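Local coordinates for protein putative peptidyl-arginine deiminase (Chlorobium tepidum, PDB 1XKN) that probably acts as a deiminase that hydrolyses guanidino groups, with agmatine or arginine in peptides as likely substrates, at residues Ser17-Trp22 / His342-Met347; Tyr45-Ser50 / Tyr290-Val295; Glu51-Asn56 / Glu81-His86. All coordinates share one frame; numbering follows the deposited sequence.

Contact 1. Residues Ser17-Trp22 / His342-Met347; sequences STWLSW and HEEPAM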
loop_
_atom_site.group_PDB
_atom_site.type_symbol
_atom_site.label_atom_id
_atom_site.label_comp_id
_atom_site.label_asym_id
_atom_site.label_seq_id
_atom_site.Cartn_x
_atom_site.Cartn_y
_atom_site.Cartn_z
ATOM N N SER A 17 14.303 0.996 1.390
ATOM C CA SER A 17 13.764 0.100 2.414
ATOM C C SER A 17 12.256 -0.047 2.264
ATOM O O SER A 17 11.644 0.538 1.371
ATOM C CB SER A 17 14.022 0.677 3.807
ATOM O OG SER A 17 13.077 1.704 4.101
ATOM N N THR A 18 11.675 -0.846 3.154
ATOM C CA THR A 18 10.232 -1.029 3.225
ATOM C C THR A 18 9.905 -0.824 4.696
ATOM O O THR A 18 10.624 -1.312 5.572
ATOM C CB THR A 18 9.768 -2.445 2.836
ATOM O OG1 THR A 18 10.012 -2.671 1.442
ATOM C CG2 THR A 18 8.265 -2.597 3.106
ATOM N N TRP A 19 8.836 -0.084 4.959
ATOM C CA TRP A 19 8.409 0.177 6.325
ATOM C C TRP A 19 7.222 -0.674 6.742
ATOM O O TRP A 19 6.351 -0.993 5.932
ATOM C CB TRP A 19 8.038 1.647 6.505
ATOM C CG TRP A 19 9.225 2.533 6.621
ATOM C CD1 TRP A 19 10.005 2.996 5.606
ATOM C CD2 TRP A 19 9.818 3.009 7.836
ATOM N NE1 TRP A 19 11.054 3.730 6.111
ATOM C CE2 TRP A 19 10.962 3.752 7.478
ATOM C CE3 TRP A 19 9.495 2.873 9.193
ATOM C CZ2 TRP A 19 11.786 4.362 8.428
ATOM C CZ3 TRP A 19 10.316 3.480 10.140
ATOM C CH2 TRP A 19 11.450 4.214 9.748
ATOM N N LEU A 20 7.203 -1.024 8.025
ATOM C CA LEU A 20 6.143 -1.819 8.626
ATOM C C LEU A 20 5.864 -1.266 10.016
ATOM O O LEU A 20 6.739 -0.659 10.636
ATOM C CB LEU A 20 6.580 -3.277 8.784
ATOM C CG LEU A 20 6.995 -4.079 7.554
ATOM C CD1 LEU A 20 7.513 -5.441 8.001
ATOM C CD2 LEU A 20 5.808 -4.234 6.619
ATOM N N SER A 21 4.643 -1.478 10.494
ATOM C CA SER A 21 4.246 -1.066 11.835
ATOM C C SER A 21 3.821 -2.373 12.493
ATOM O O SER A 21 2.746 -2.897 12.205
ATOM C CB SER A 21 3.072 -0.078 11.791
ATOM O OG SER A 21 3.475 1.194 11.309
ATOM N N TRP A 22 4.685 -2.908 13.353
ATOM C CA TRP A 22 4.419 -4.173 14.032
ATOM C C TRP A 22 3.041 -4.178 14.689
ATOM O O TRP A 22 2.657 -3.213 15.347
ATOM C CB TRP A 22 5.509 -4.452 15.068
ATOM C CG TRP A 22 5.607 -5.902 15.425
ATOM C CD1 TRP A 22 5.101 -6.515 16.537
ATOM C CD2 TRP A 22 6.184 -6.940 14.623
ATOM N NE1 TRP A 22 5.324 -7.867 16.474
ATOM C CE2 TRP A 22 5.988 -8.157 15.310
ATOM C CE3 TRP A 22 6.847 -6.957 13.386
ATOM C CZ2 TRP A 22 6.429 -9.387 14.800
ATOM C CZ3 TRP A 22 7.286 -8.180 12.879
ATOM C CH2 TRP A 22 7.073 -9.377 13.588
ATOM N N HIS A 342 4.892 0.016 3.280
ATOM C CA HIS A 342 5.074 1.287 2.603
ATOM C C HIS A 342 6.525 1.375 2.215
ATOM O O HIS A 342 7.424 1.329 3.056
ATOM C CB HIS A 342 4.691 2.511 3.433
ATOM C CG HIS A 342 4.324 3.688 2.585
ATOM N ND1 HIS A 342 5.187 4.233 1.656
ATOM C CD2 HIS A 342 3.153 4.350 2.444
ATOM C CE1 HIS A 342 4.558 5.175 0.975
ATOM N NE2 HIS A 342 3.322 5.264 1.433
ATOM N N GLU A 343 6.749 1.479 0.918
ATOM C CA GLU A 343 8.095 1.558 0.416
ATOM C C GLU A 343 8.742 2.894 0.725
ATOM O O GLU A 343 8.069 3.889 1.006
ATOM C CB GLU A 343 8.102 1.335 -1.103
ATOM C CG GLU A 343 7.486 2.472 -1.930
ATOM C CD GLU A 343 5.968 2.431 -2.001
ATOM O OE1 GLU A 343 5.340 1.605 -1.307
ATOM O OE2 GLU A 343 5.390 3.241 -2.760
ATOM N N GLU A 344 10.066 2.885 0.701
ATOM C CA GLU A 344 10.849 4.095 0.870
ATOM C C GLU A 344 11.681 4.101 -0.400
ATOM O O GLU A 344 12.610 3.309 -0.539
ATOM C CB GLU A 344 11.794 4.042 2.069
ATOM C CG GLU A 344 12.752 5.241 2.045
ATOM C CD GLU A 344 13.787 5.251 3.154
ATOM O OE1 GLU A 344 14.678 6.128 3.107
ATOM O OE2 GLU A 344 13.712 4.400 4.064
ATOM N N PRO A 345 11.336 4.959 -1.362
ATOM C CA PRO A 345 12.126 4.985 -2.597
ATOM C C PRO A 345 13.553 5.474 -2.353
ATOM O O PRO A 345 13.795 6.275 -1.450
ATOM C CB PRO A 345 11.328 5.928 -3.498
ATOM C CG PRO A 345 10.630 6.839 -2.509
ATOM C CD PRO A 345 10.177 5.863 -1.458
ATOM N N ALA A 346 14.495 4.978 -3.149
ATOM C CA ALA A 346 15.898 5.375 -3.035
ATOM C C ALA A 346 16.199 6.491 -4.028
ATOM O O ALA A 346 16.156 6.270 -5.238
ATOM C CB ALA A 346 16.805 4.175 -3.320
HETATM N N MSE A 347 16.510 7.684 -3.532
HETATM C CA MSE A 347 16.813 8.791 -4.432
HETATM C C MSE A 347 18.305 8.904 -4.694
HETATM O O MSE A 347 19.097 9.084 -3.766
HETATM C CB MSE A 347 16.319 10.124 -3.864
HETATM C CG MSE A 347 16.534 11.296 -4.818
HETATM SE SE MSE A 347 16.493 13.013 -3.938
HETATM C CE MSE A 347 18.281 12.967 -3.184
#
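Glu-344 reaches across to Ser-17 and Trp-19 with one carboxylate oxygen. Its CG lies anti to the backbone N (chi1 170°), and the extended chain beyond it carries OE2 to 2.8 Å from Ser-17 OG. The hydroxyl has a single proton and a second acceptor, Asn-54 OD1, so which oxygen receives it is not settled. Trp-19 NE1 also points at Glu-344 OE2, weakly at 3.4 Å, the carboxylate being turned 36° from the indole plane. Gln-144 NE2 donates to the same oxygen, and both glutamates form salt bridges, Glu-344 OE1 with Lys-113 and Glu-343 OE1 with Arg-96. Strand 342-345 runs antiparallel beside 15-21 in a sheet completed by 52-57 and 83-87: a late strand joined to an early one, consistent with closure of the alpha/beta propeller expected of the guanidino-modifying (pentein) enzymes. Trp-19 N donates to His-342 O at 2.8 Å and 167°, and Glu-344 N to Ser-17 O at 2.9 Å; the two reciprocal bonds are weak. Between these hydrogen-bonded pairs, Thr-18 faces Glu-343 in a non-hydrogen-bonded one, its OG1 bonded to Glu-51 and Tyr-290. His-342 ND1 donates in its ring plane to a lone pair of Glu-343 O, 3.0 Å away.

Contact 2. Residues Tyr45-Ser50 / Tyr290-Val295; sequences YQLSRS and YIANTV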
loop_
_atom_site.group_PDB
_atom_site.type_symbol
_atom_site.label_atom_id
_atom_site.label_comp_id
_atom_site.label_asym_id
_atom_site.label_seq_id
_atom_site.Cartn_x
_atom_site.Cartn_y
_atom_site.Cartn_z
ATOM N N TYR A 45 10.588 -11.215 6.981
ATOM C CA TYR A 45 11.643 -12.099 6.503
ATOM C C TYR A 45 11.763 -12.022 4.988
ATOM O O TYR A 45 12.855 -11.817 4.457
ATOM C CB TYR A 45 11.376 -13.549 6.913
ATOM C CG TYR A 45 12.301 -14.529 6.228
ATOM C CD1 TYR A 45 13.668 -14.549 6.512
ATOM C CD2 TYR A 45 11.816 -15.415 5.265
ATOM C CE1 TYR A 45 14.528 -15.426 5.849
ATOM C CE2 TYR A 45 12.667 -16.293 4.599
ATOM C CZ TYR A 45 14.020 -16.292 4.897
ATOM O OH TYR A 45 14.862 -17.157 4.239
ATOM N N GLN A 46 10.645 -12.192 4.286
ATOM C CA GLN A 46 10.678 -12.123 2.829
ATOM C C GLN A 46 11.240 -10.776 2.381
ATOM O O GLN A 46 12.049 -10.711 1.458
ATOM C CB GLN A 46 9.277 -12.330 2.240
ATOM C CG GLN A 46 8.787 -13.770 2.267
ATOM C CD GLN A 46 9.748 -14.734 1.587
ATOM O OE1 GLN A 46 10.349 -14.410 0.567
ATOM N NE2 GLN A 46 9.882 -15.930 2.148
ATOM N N LEU A 47 10.820 -9.698 3.035
ATOM C CA LEU A 47 11.313 -8.377 2.674
ATOM C C LEU A 47 12.808 -8.234 2.934
ATOM O O LEU A 47 13.517 -7.587 2.159
ATOM C CB LEU A 47 10.562 -7.291 3.445
ATOM C CG LEU A 47 9.093 -7.096 3.069
ATOM C CD1 LEU A 47 8.438 -6.157 4.064
ATOM C CD2 LEU A 47 8.985 -6.550 1.655
ATOM N N SER A 48 13.290 -8.844 4.015
ATOM C CA SER A 48 14.709 -8.745 4.355
ATOM C C SER A 48 15.607 -9.449 3.339
ATOM O O SER A 48 16.814 -9.228 3.318
ATOM C CB SER A 48 14.973 -9.294 5.768
ATOM O OG SER A 48 14.819 -10.698 5.841
ATOM N N ARG A 49 15.019 -10.292 2.498
ATOM C CA ARG A 49 15.788 -10.989 1.474
ATOM C C ARG A 49 16.086 -10.011 0.343
ATOM O O ARG A 49 17.057 -10.167 -0.401
ATOM C CB ARG A 49 14.983 -12.162 0.910
ATOM C CG ARG A 49 14.673 -13.263 1.904
ATOM C CD ARG A 49 13.818 -14.329 1.240
ATOM N NE ARG A 49 14.492 -14.896 0.074
ATOM C CZ ARG A 49 13.871 -15.277 -1.037
ATOM N NH1 ARG A 49 12.553 -15.149 -1.139
ATOM N NH2 ARG A 49 14.564 -15.786 -2.048
ATOM N N SER A 50 15.246 -8.985 0.245
ATOM C CA SER A 50 15.335 -7.990 -0.813
ATOM C C SER A 50 15.959 -6.647 -0.451
ATOM O O SER A 50 16.731 -6.081 -1.229
ATOM C CB SER A 50 13.926 -7.741 -1.363
ATOM O OG SER A 50 13.890 -6.635 -2.243
ATOM N N TYR A 290 2.510 -6.424 -2.783
ATOM C CA TYR A 290 3.515 -5.388 -2.591
ATOM C C TYR A 290 4.721 -5.665 -3.476
ATOM O O TYR A 290 5.225 -6.792 -3.515
ATOM C CB TYR A 290 3.962 -5.330 -1.126
ATOM C CG TYR A 290 5.080 -4.338 -0.882
ATOM C CD1 TYR A 290 4.889 -2.971 -1.101
ATOM C CD2 TYR A 290 6.329 -4.761 -0.432
ATOM C CE1 TYR A 290 5.912 -2.051 -0.875
ATOM C CE2 TYR A 290 7.365 -3.847 -0.204
ATOM C CZ TYR A 290 7.147 -2.501 -0.425
ATOM O OH TYR A 290 8.165 -1.604 -0.193
ATOM N N ILE A 291 5.179 -4.641 -4.189
ATOM C CA ILE A 291 6.341 -4.781 -5.059
ATOM C C ILE A 291 7.586 -4.364 -4.278
ATOM O O ILE A 291 7.673 -3.227 -3.819
ATOM C CB ILE A 291 6.239 -3.866 -6.304
ATOM C CG1 ILE A 291 4.936 -4.134 -7.061
ATOM C CG2 ILE A 291 7.439 -4.108 -7.219
ATOM C CD1 ILE A 291 4.560 -3.008 -8.022
ATOM N N ALA A 292 8.529 -5.287 -4.107
ATOM C CA ALA A 292 9.785 -5.000 -3.413
ATOM C C ALA A 292 10.888 -5.012 -4.469
ATOM O O ALA A 292 10.610 -5.254 -5.642
ATOM C CB ALA A 292 10.054 -6.055 -2.344
ATOM N N ASN A 293 12.134 -4.769 -4.072
ATOM C CA ASN A 293 13.224 -4.747 -5.042
ATOM C C ASN A 293 13.449 -6.055 -5.792
ATOM O O ASN A 293 13.537 -6.063 -7.018
ATOM C CB ASN A 293 14.537 -4.321 -4.370
ATOM C CG ASN A 293 14.558 -2.852 -3.997
ATOM O OD1 ASN A 293 13.655 -2.090 -4.349
ATOM N ND2 ASN A 293 15.604 -2.441 -3.285
ATOM N N THR A 294 13.532 -7.165 -5.067
ATOM C CA THR A 294 13.788 -8.453 -5.710
ATOM C C THR A 294 12.618 -9.425 -5.692
ATOM O O THR A 294 12.694 -10.504 -6.284
ATOM C CB THR A 294 14.974 -9.171 -5.051
ATOM O OG1 THR A 294 14.612 -9.558 -3.721
ATOM C CG2 THR A 294 16.176 -8.258 -4.993
ATOM N N VAL A 295 11.541 -9.052 -5.013
ATOM C CA VAL A 295 10.391 -9.934 -4.923
ATOM C C VAL A 295 9.081 -9.175 -4.909
ATOM O O VAL A 295 9.035 -7.981 -4.622
ATOM C CB VAL A 295 10.443 -10.796 -3.633
ATOM C CG1 VAL A 295 11.672 -11.693 -3.645
ATOM C CG2 VAL A 295 10.467 -9.892 -2.401
#
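Ser-50, towards the C-terminal end of helix 36-50, pushes its hydroxyl into the tight turn at Ala-292 to Val-295. OG stands anti to the backbone N (chi1 171°), and there it accepts the amide of Thr-294: N to OG is 2.9 Å, with an N-H...O angle of 156°. Asn-293 N lies 3.1 Å from Ser-50 OG and is hydrogen-bonded to Glu-51 OE2. Thr-294 OG1 packs 3.1 Å from Ser-50 CB. The turn joins strands 290-291 and 295-300 into a beta hairpin, and Ala-292 N closes it on Val-295 O at 2.8 Å. Val-295 lies against the same part of the helix, its CG2 4.2 Å from Ser-50 CB. Next to it, Arg-49 NH1 donates to a lone pair of Gln-46 OE1, which lies in the guanidinium plane, 2.9 Å away, and Arg-49 NH2 forms a salt bridge with Glu-321. Three residues before Ser-50, Leu-47 sends CD2 to the edge of the Tyr-290 ring, 3.7 Å from CE2 and near the ring plane, the two side chains crossing at about a right angle; the tyrosine OH is hydrogen-bonded to Thr-18. Leu-47 CD2 also touches Ala-292 CB. The Thr-294 N-H, sitting in a turn, finds its acceptor in a side chain of the helix, so hairpin and helix are joined by a directional bond as well as by apolar packing.

Contact 3. Residues Glu51-Asn56 / Glu81-His86; sequences ETVNIN and ERIVFH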
loop_
_atom_site.group_PDB
_atom_site.type_symbol
_atom_site.label_atom_id
_atom_site.label_comp_id
_atom_site.label_asym_id
_atom_site.label_seq_id
_atom_site.Cartn_x
_atom_site.Cartn_y
_atom_site.Cartn_z
ATOM N N GLU A 51 15.628 -6.137 0.730
ATOM C CA GLU A 51 16.121 -4.830 1.125
ATOM C C GLU A 51 15.998 -4.613 2.627
ATOM O O GLU A 51 15.590 -5.511 3.370
ATOM C CB GLU A 51 15.311 -3.755 0.383
ATOM C CG GLU A 51 13.828 -3.716 0.799
ATOM C CD GLU A 51 12.866 -3.503 -0.361
ATOM O OE1 GLU A 51 11.912 -2.707 -0.209
ATOM O OE2 GLU A 51 13.041 -4.146 -1.420
ATOM N N THR A 52 16.364 -3.411 3.059
ATOM C CA THR A 52 16.281 -3.023 4.461
ATOM C C THR A 52 14.813 -2.980 4.865
ATOM O O THR A 52 13.954 -2.566 4.079
ATOM C CB THR A 52 16.882 -1.621 4.678
ATOM O OG1 THR A 52 18.265 -1.628 4.299
ATOM C CG2 THR A 52 16.759 -1.207 6.139
ATOM N N VAL A 53 14.533 -3.414 6.088
ATOM C CA VAL A 53 13.174 -3.414 6.614
ATOM C C VAL A 53 13.158 -2.572 7.887
ATOM O O VAL A 53 13.835 -2.893 8.863
ATOM C CB VAL A 53 12.703 -4.846 6.959
ATOM C CG1 VAL A 53 11.242 -4.829 7.373
ATOM C CG2 VAL A 53 12.916 -5.764 5.765
ATOM N N ASN A 54 12.403 -1.478 7.856
ATOM C CA ASN A 54 12.280 -0.590 9.005
ATOM C C ASN A 54 10.963 -0.909 9.691
ATOM O O ASN A 54 9.900 -0.795 9.083
ATOM C CB ASN A 54 12.303 0.872 8.546
ATOM C CG ASN A 54 13.665 1.299 8.031
ATOM O OD1 ASN A 54 13.814 1.695 6.872
ATOM N ND2 ASN A 54 14.666 1.221 8.893
ATOM N N ILE A 55 11.034 -1.308 10.959
ATOM C CA ILE A 55 9.836 -1.686 11.701
ATOM C C ILE A 55 9.546 -0.792 12.899
ATOM O O ILE A 55 10.413 -0.567 13.743
ATOM C CB ILE A 55 9.946 -3.144 12.201
ATOM C CG1 ILE A 55 10.220 -4.073 11.013
ATOM C CG2 ILE A 55 8.667 -3.545 12.932
ATOM C CD1 ILE A 55 10.323 -5.536 11.378
ATOM N N ASN A 56 8.315 -0.291 12.972
ATOM C CA ASN A 56 7.907 0.558 14.082
ATOM C C ASN A 56 7.379 -0.307 15.219
ATOM O O ASN A 56 6.511 -1.158 15.015
ATOM C CB ASN A 56 6.801 1.532 13.658
ATOM C CG ASN A 56 7.244 2.494 12.586
ATOM O OD1 ASN A 56 8.324 3.073 12.664
ATOM N ND2 ASN A 56 6.394 2.690 11.585
ATOM N N GLU A 81 20.771 -8.067 10.026
ATOM C CA GLU A 81 21.264 -6.691 9.976
ATOM C C GLU A 81 20.373 -5.778 9.142
ATOM O O GLU A 81 20.402 -4.561 9.310
ATOM C CB GLU A 81 22.682 -6.637 9.400
ATOM C CG GLU A 81 23.766 -7.265 10.269
ATOM C CD GLU A 81 23.640 -8.768 10.360
ATOM O OE1 GLU A 81 23.392 -9.404 9.317
ATOM O OE2 GLU A 81 23.803 -9.313 11.471
ATOM N N ARG A 82 19.587 -6.369 8.248
ATOM C CA ARG A 82 18.709 -5.599 7.378
ATOM C C ARG A 82 17.407 -5.177 8.044
ATOM O O ARG A 82 16.703 -4.306 7.535
ATOM C CB ARG A 82 18.402 -6.396 6.113
ATOM C CG ARG A 82 19.640 -6.779 5.316
ATOM C CD ARG A 82 19.264 -7.610 4.109
ATOM N NE ARG A 82 20.430 -8.040 3.346
ATOM C CZ ARG A 82 20.366 -8.786 2.247
ATOM N NH1 ARG A 82 19.187 -9.181 1.781
ATOM N NH2 ARG A 82 21.479 -9.137 1.615
ATOM N N ILE A 83 17.079 -5.788 9.179
ATOM C CA ILE A 83 15.855 -5.432 9.879
ATOM C C ILE A 83 16.174 -4.465 11.013
ATOM O O ILE A 83 16.784 -4.834 12.019
ATOM C CB ILE A 83 15.138 -6.689 10.410
ATOM C CG1 ILE A 83 14.774 -7.594 9.228
ATOM C CG2 ILE A 83 13.893 -6.293 11.194
ATOM C CD1 ILE A 83 14.063 -8.872 9.596
ATOM N N VAL A 84 15.769 -3.214 10.819
ATOM C CA VAL A 84 16.016 -2.147 11.781
ATOM C C VAL A 84 14.738 -1.721 12.499
ATOM O O VAL A 84 13.738 -1.376 11.860
ATOM C CB VAL A 84 16.612 -0.906 11.076
ATOM C CG1 VAL A 84 16.961 0.159 12.096
ATOM C CG2 VAL A 84 17.842 -1.308 10.272
ATOM N N PHE A 85 14.776 -1.733 13.829
ATOM C CA PHE A 85 13.620 -1.341 14.634
ATOM C C PHE A 85 13.668 0.116 15.056
ATOM O O PHE A 85 14.732 0.662 15.342
ATOM C CB PHE A 85 13.513 -2.224 15.882
ATOM C CG PHE A 85 13.209 -3.657 15.579
ATOM C CD1 PHE A 85 14.224 -4.536 15.221
ATOM C CD2 PHE A 85 11.895 -4.114 15.584
ATOM C CE1 PHE A 85 13.933 -5.851 14.869
ATOM C CE2 PHE A 85 11.595 -5.427 15.234
ATOM C CZ PHE A 85 12.615 -6.296 14.873
ATOM N N HIS A 86 12.496 0.741 15.093
ATOM C CA HIS A 86 12.383 2.132 15.495
ATOM C C HIS A 86 11.311 2.255 16.555
ATOM O O HIS A 86 10.219 1.705 16.404
ATOM C CB HIS A 86 12.010 3.016 14.304
ATOM C CG HIS A 86 12.994 2.955 13.182
ATOM N ND1 HIS A 86 13.032 1.913 12.280
ATOM C CD2 HIS A 86 14.009 3.784 12.843
ATOM C CE1 HIS A 86 14.029 2.105 11.435
ATOM N NE2 HIS A 86 14.638 3.232 11.755
#
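His-86 turns the edge of its imidazole to strand 52-56, with Ile-55 O lying in the ring plane 3.9 Å from ND1. The two segments belong to a beta-alpha-beta crossover, in which helix 60-73 is the connection and 52-56 and 83-86, 25° apart, are the two parallel strands it connects. The Asn-54 amide stands 66° from the imidazole plane, and the modelled approach of its nitrogen to that ring is too close to be trusted. The His-86 ring also meets the indole of Trp-19, their planes about 40° apart. On the other face of the sheet the Phe-85 ring is oblique to Ile-55, with CD2 4.0 Å from Ile-55 CB; the two side chains lie side by side and point the same way, and Phe-85 touches Ala-66 and Arg-67 of helix 60-73. The apolar row continues with Ile-55 CD1, 3.7 Å from Ile-83 CG2, and Val-53 CB, 4.1 Å from Ile-83 CG1. Both Val-53 and Ile-55 give and receive a backbone bond. Val-53 N goes to Arg-82 O at 2.8 Å and its O takes the amide of Val-84; Ile-55 N reaches Val-84 O at 2.9 Å and its O takes the amide of His-86. At the start of the pairing, Arg-82 NH1 hydrogen-bonds to Ser-48 O. Val-84 O, which takes Ile-55 N, is also met by a C-H...O contact from Asn-54 CA, 3.3 Å away.

Contacts 1 and 3 belong to one sheet, their centres 9 Å apart: strands 15-21 and 52-57 are neighbours in it, and Leu-20 O meets Asn-56 N at 2.8 Å. Contact 2 places helix 36-50, which links those two strands in sequence, against the hairpin of another sheet; its centre is 11 Å from that of contact 1 and 12 Å from that of contact 3. The helix packs directly on both strands, with Thr-18 CG2 3.7 Å from Leu-47 CD1 and Ser-48 N 3.6 Å from Val-53 CG2. The sodium ion at Asn-117, Trp-118 and Asn-134 is about 11 Å from the His-342 side chain and about 12 Å from that of Asn-56.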